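Local coordinates for protein glycoside Hydrolase (Bacteroides uniformis, PDB 5T99) that probably hydrolyses terminal galactose residues from agarose-derived oligosaccharides, as a family 2 glycoside hydrolase whose pocket binds the galactose mimic galacto-isofagomine, at residues S500-P508 with L616-I627. Numbering follows the deposited sequence.
Sequences SSRGVYHLP and LPHWNWKKGMNI
P617 points its CB at the middle of one face of the Y505 ring, 3.4 Å from the centroid and 5° off the normal, a CH-pi contact. P617 follows a cis peptide bond, and the preceding L616 brings its CB to 4.0 Å from Y505 OH. A second CH-pi contact sets L507 CD1 over the six-membered ring of W621, 3.6 Å from its centroid; with CG anti to the carbonyl carbon (chi1 -66°), L507 reaches across the indole, and its CD1 also meets I627 CD1 at 3.9 Å. M625 CE adds an apolar touch on L507 CB, while Y505 CB approaches the indole edge at W621 CH2. Between aromatic rings, Y505 turns an edge toward the face of H618 in a T-shaped pair, planes at 88°. Polar links are few: one water donates to G503 O, its oxygen 2.7 Å away, and also hydrogen-bonds H618 ND1 in the plane of the imidazole. Within 616-627, W621 NE1 donates to H618 O (2.7 Å) in a bent bond from above the carbonyl plane, which probably helps hold the indole in place. Y505 OH bonds D598. A serine in place of Y505 would probably uncover P617 and leave D598 without its phenol partner. This mainly apolar packing joins the catalytic barrel to the beta-rich module after it: the loop after barrel strand 490-495 packs against the connection between strands 613-616 and 626-633, neighbours in a three-stranded antiparallel sheet.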
loop_
_atom_site.group_PDB
_atom_site.type_symbol
_atom_site.label_atom_id
_atom_site.label_comp_id
_atom_site.label_asym_id
_atom_site.label_seq_id
_atom_site.Cartn_x
_atom_site.Cartn_y
_atom_site.Cartn_z
ATOM N N SER A 500 -11.490 -13.581 -9.484
ATOM C CA SER A 500 -12.381 -13.160 -10.558
ATOM C C SER A 500 -11.650 -12.269 -11.556
ATOM O O SER A 500 -10.615 -11.679 -11.236
ATOM C CB SER A 500 -13.602 -12.430 -10.001
ATOM O OG SER A 500 -13.244 -11.292 -9.245
ATOM N N SER A 501 -12.168 -12.222 -12.779
ATOM C CA SER A 501 -11.745 -11.241 -13.781
ATOM C C SER A 501 -12.882 -10.232 -13.914
ATOM O O SER A 501 -14.052 -10.625 -13.903
ATOM C CB SER A 501 -11.469 -11.913 -15.128
ATOM O OG SER A 501 -10.511 -12.962 -15.010
ATOM N N ARG A 502 -12.537 -8.945 -14.020
ATOM C CA ARG A 502 -13.525 -7.857 -14.124
ATOM C C ARG A 502 -14.439 -8.054 -15.324
ATOM O O ARG A 502 -13.952 -8.200 -16.439
ATOM C CB ARG A 502 -12.823 -6.494 -14.275
ATOM C CG ARG A 502 -13.777 -5.298 -14.258
ATOM C CD ARG A 502 -13.039 -3.968 -14.158
ATOM N NE ARG A 502 -12.043 -3.823 -15.213
ATOM C CZ ARG A 502 -12.304 -3.547 -16.493
ATOM N NH1 ARG A 502 -13.551 -3.362 -16.923
ATOM N NH2 ARG A 502 -11.298 -3.456 -17.361
ATOM N N GLY A 503 -15.747 -8.053 -15.087
ATOM C CA GLY A 503 -16.735 -8.118 -16.159
ATOM C C GLY A 503 -16.761 -9.385 -17.010
ATOM O O GLY A 503 -17.200 -9.336 -18.154
ATOM N N VAL A 504 -16.308 -10.510 -16.452
ATOM C CA VAL A 504 -16.300 -11.789 -17.160
ATOM C C VAL A 504 -17.202 -12.758 -16.416
ATOM O O VAL A 504 -16.985 -13.024 -15.246
ATOM C CB VAL A 504 -14.877 -12.370 -17.281
ATOM C CG1 VAL A 504 -14.901 -13.739 -17.955
ATOM C CG2 VAL A 504 -13.984 -11.408 -18.058
ATOM N N TYR A 505 -18.214 -13.268 -17.112
ATOM C CA TYR A 505 -19.174 -14.231 -16.571
ATOM C C TYR A 505 -19.187 -15.435 -17.507
ATOM O O TYR A 505 -19.231 -15.274 -18.745
ATOM C CB TYR A 505 -20.568 -13.597 -16.476
ATOM C CG TYR A 505 -20.514 -12.228 -15.874
ATOM C CD1 TYR A 505 -20.534 -12.056 -14.493
ATOM C CD2 TYR A 505 -20.368 -11.101 -16.680
ATOM C CE1 TYR A 505 -20.453 -10.799 -13.937
ATOM C CE2 TYR A 505 -20.279 -9.833 -16.130
ATOM C CZ TYR A 505 -20.318 -9.690 -14.759
ATOM O OH TYR A 505 -20.230 -8.434 -14.213
ATOM N N HIS A 506 -19.132 -16.629 -16.918
ATOM C CA HIS A 506 -19.105 -17.883 -17.681
ATOM C C HIS A 506 -20.405 -18.636 -17.432
ATOM O O HIS A 506 -20.615 -19.165 -16.331
ATOM C CB HIS A 506 -17.900 -18.741 -17.268
ATOM C CG HIS A 506 -16.591 -18.231 -17.783
ATOM N ND1 HIS A 506 -15.397 -18.450 -17.130
ATOM C CD2 HIS A 506 -16.290 -17.500 -18.884
ATOM C CE1 HIS A 506 -14.415 -17.889 -17.813
ATOM N NE2 HIS A 506 -14.930 -17.305 -18.881
ATOM N N LEU A 507 -21.268 -18.674 -18.452
ATOM C CA LEU A 507 -22.620 -19.243 -18.339
ATOM C C LEU A 507 -22.820 -20.459 -19.274
ATOM O O LEU A 507 -22.784 -20.286 -20.499
ATOM C CB LEU A 507 -23.659 -18.149 -18.636
ATOM C CG LEU A 507 -23.714 -16.999 -17.613
ATOM C CD1 LEU A 507 -24.681 -15.900 -18.037
ATOM C CD2 LEU A 507 -24.080 -17.511 -16.224
ATOM N N PRO A 508 -23.081 -21.664 -18.735
ATOM C CA PRO A 508 -23.461 -21.914 -17.337
ATOM C C PRO A 508 -22.263 -22.080 -16.390
ATOM O O PRO A 508 -22.430 -22.038 -15.166
ATOM C CB PRO A 508 -24.224 -23.232 -17.442
ATOM C CG PRO A 508 -23.544 -23.958 -18.575
ATOM C CD PRO A 508 -22.833 -22.938 -19.436
ATOM N N LEU A 616 -25.400 -7.512 -11.319
ATOM C CA LEU A 616 -24.573 -8.262 -12.250
ATOM C C LEU A 616 -25.376 -9.474 -12.758
ATOM O O LEU A 616 -26.266 -9.950 -12.043
ATOM C CB LEU A 616 -23.211 -8.644 -11.621
ATOM C CG LEU A 616 -22.917 -9.423 -10.319
ATOM C CD1 LEU A 616 -23.682 -8.914 -9.113
ATOM C CD2 LEU A 616 -23.084 -10.923 -10.480
ATOM N N PRO A 617 -25.109 -9.969 -13.972
ATOM C CA PRO A 617 -24.025 -9.538 -14.868
ATOM C C PRO A 617 -24.429 -8.357 -15.746
ATOM O O PRO A 617 -25.348 -7.634 -15.389
ATOM C CB PRO A 617 -23.767 -10.800 -15.706
ATOM C CG PRO A 617 -25.086 -11.458 -15.771
ATOM C CD PRO A 617 -25.725 -11.224 -14.432
ATOM N N HIS A 618 -23.711 -8.141 -16.849
ATOM C CA HIS A 618 -24.198 -7.313 -17.966
ATOM C C HIS A 618 -25.469 -7.910 -18.606
ATOM O O HIS A 618 -25.887 -9.029 -18.270
ATOM C CB HIS A 618 -23.096 -7.090 -19.039
ATOM C CG HIS A 618 -22.627 -8.343 -19.743
ATOM N ND1 HIS A 618 -21.296 -8.704 -19.794
ATOM C CD2 HIS A 618 -23.295 -9.301 -20.434
ATOM C CE1 HIS A 618 -21.165 -9.826 -20.480
ATOM N NE2 HIS A 618 -22.364 -10.212 -20.878
ATOM N N TRP A 619 -26.056 -7.171 -19.546
ATOM C CA TRP A 619 -27.259 -7.618 -20.249
ATOM C C TRP A 619 -27.088 -7.711 -21.782
ATOM O O TRP A 619 -28.009 -7.382 -22.526
ATOM C CB TRP A 619 -28.419 -6.700 -19.856
ATOM C CG TRP A 619 -29.753 -7.358 -19.849
ATOM C CD1 TRP A 619 -30.853 -6.975 -20.556
ATOM C CD2 TRP A 619 -30.142 -8.513 -19.094
ATOM N NE1 TRP A 619 -31.907 -7.811 -20.289
ATOM C CE2 TRP A 619 -31.506 -8.764 -19.393
ATOM C CE3 TRP A 619 -29.477 -9.357 -18.191
ATOM C CZ2 TRP A 619 -32.222 -9.828 -18.820
ATOM C CZ3 TRP A 619 -30.182 -10.415 -17.620
ATOM C CH2 TRP A 619 -31.545 -10.644 -17.942
ATOM N N ASN A 620 -25.894 -8.104 -22.236
ATOM C CA ASN A 620 -25.674 -8.641 -23.590
ATOM C C ASN A 620 -25.546 -10.175 -23.609
ATOM O O ASN A 620 -24.449 -10.719 -23.509
ATOM C CB ASN A 620 -24.422 -8.028 -24.227
ATOM C CG ASN A 620 -24.604 -6.571 -24.584
ATOM O OD1 ASN A 620 -24.823 -5.729 -23.714
ATOM N ND2 ASN A 620 -24.498 -6.260 -25.867
ATOM N N TRP A 621 -26.679 -10.854 -23.770
ATOM C CA TRP A 621 -26.745 -12.319 -23.850
ATOM C C TRP A 621 -27.578 -12.771 -25.064
ATOM O O TRP A 621 -28.024 -11.933 -25.847
ATOM C CB TRP A 621 -27.321 -12.860 -22.550
ATOM C CG TRP A 621 -26.494 -12.482 -21.371
ATOM C CD1 TRP A 621 -26.798 -11.551 -20.419
ATOM C CD2 TRP A 621 -25.207 -13.006 -21.028
ATOM N NE1 TRP A 621 -25.785 -11.477 -19.494
ATOM C CE2 TRP A 621 -24.797 -12.360 -19.843
ATOM C CE3 TRP A 621 -24.365 -13.968 -21.603
ATOM C CZ2 TRP A 621 -23.575 -12.644 -19.221
ATOM C CZ3 TRP A 621 -23.154 -14.252 -20.987
ATOM C CH2 TRP A 621 -22.770 -13.590 -19.808
ATOM N N LYS A 622 -27.746 -14.087 -25.236
ATOM C CA LYS A 622 -28.544 -14.664 -26.335
ATOM C C LYS A 622 -29.952 -15.006 -25.837
ATOM O O LYS A 622 -30.117 -15.449 -24.696
ATOM C CB LYS A 622 -27.867 -15.924 -26.894
ATOM N N LYS A 623 -30.964 -14.791 -26.684
ATOM C CA LYS A 623 -32.345 -15.173 -26.362
ATOM C C LYS A 623 -32.386 -16.682 -26.129
ATOM O O LYS A 623 -31.735 -17.430 -26.855
ATOM C CB LYS A 623 -33.306 -14.776 -27.492
ATOM N N GLY A 624 -33.104 -17.116 -25.093
ATOM C CA GLY A 624 -33.132 -18.529 -24.697
ATOM C C GLY A 624 -32.294 -18.866 -23.475
ATOM O O GLY A 624 -32.619 -19.809 -22.751
ATOM N N MET A 625 -31.214 -18.115 -23.237
ATOM C CA MET A 625 -30.372 -18.315 -22.041
ATOM C C MET A 625 -31.113 -17.871 -20.789
ATOM O O MET A 625 -31.865 -16.899 -20.810
ATOM C CB MET A 625 -29.049 -17.534 -22.139
ATOM C CG MET A 625 -28.107 -18.002 -23.236
ATOM S SD MET A 625 -26.739 -16.860 -23.520
ATOM C CE MET A 625 -25.650 -17.305 -22.166
ATOM N N ASN A 626 -30.900 -18.609 -19.706
ATOM C CA ASN A 626 -31.369 -18.220 -18.381
ATOM C C ASN A 626 -30.176 -17.552 -17.692
ATOM O O ASN A 626 -29.138 -18.174 -17.530
ATOM C CB ASN A 626 -31.860 -19.447 -17.599
ATOM C CG ASN A 626 -32.768 -19.076 -16.439
ATOM O OD1 ASN A 626 -32.303 -18.785 -15.327
ATOM N ND2 ASN A 626 -34.077 -19.084 -16.691
ATOM N N ILE A 627 -30.323 -16.280 -17.335
ATOM C CA ILE A 627 -29.249 -15.493 -16.741
ATOM C C ILE A 627 -29.458 -15.446 -15.226
ATOM O O ILE A 627 -30.497 -14.947 -14.765
ATOM C CB ILE A 627 -29.233 -14.055 -17.304
ATOM C CG1 ILE A 627 -29.271 -14.057 -18.850
ATOM C CG2 ILE A 627 -28.019 -13.280 -16.789
ATOM C CD1 ILE A 627 -28.151 -14.818 -19.526
HETATM O O HOH W 1 -18.691 -7.245 -18.880
#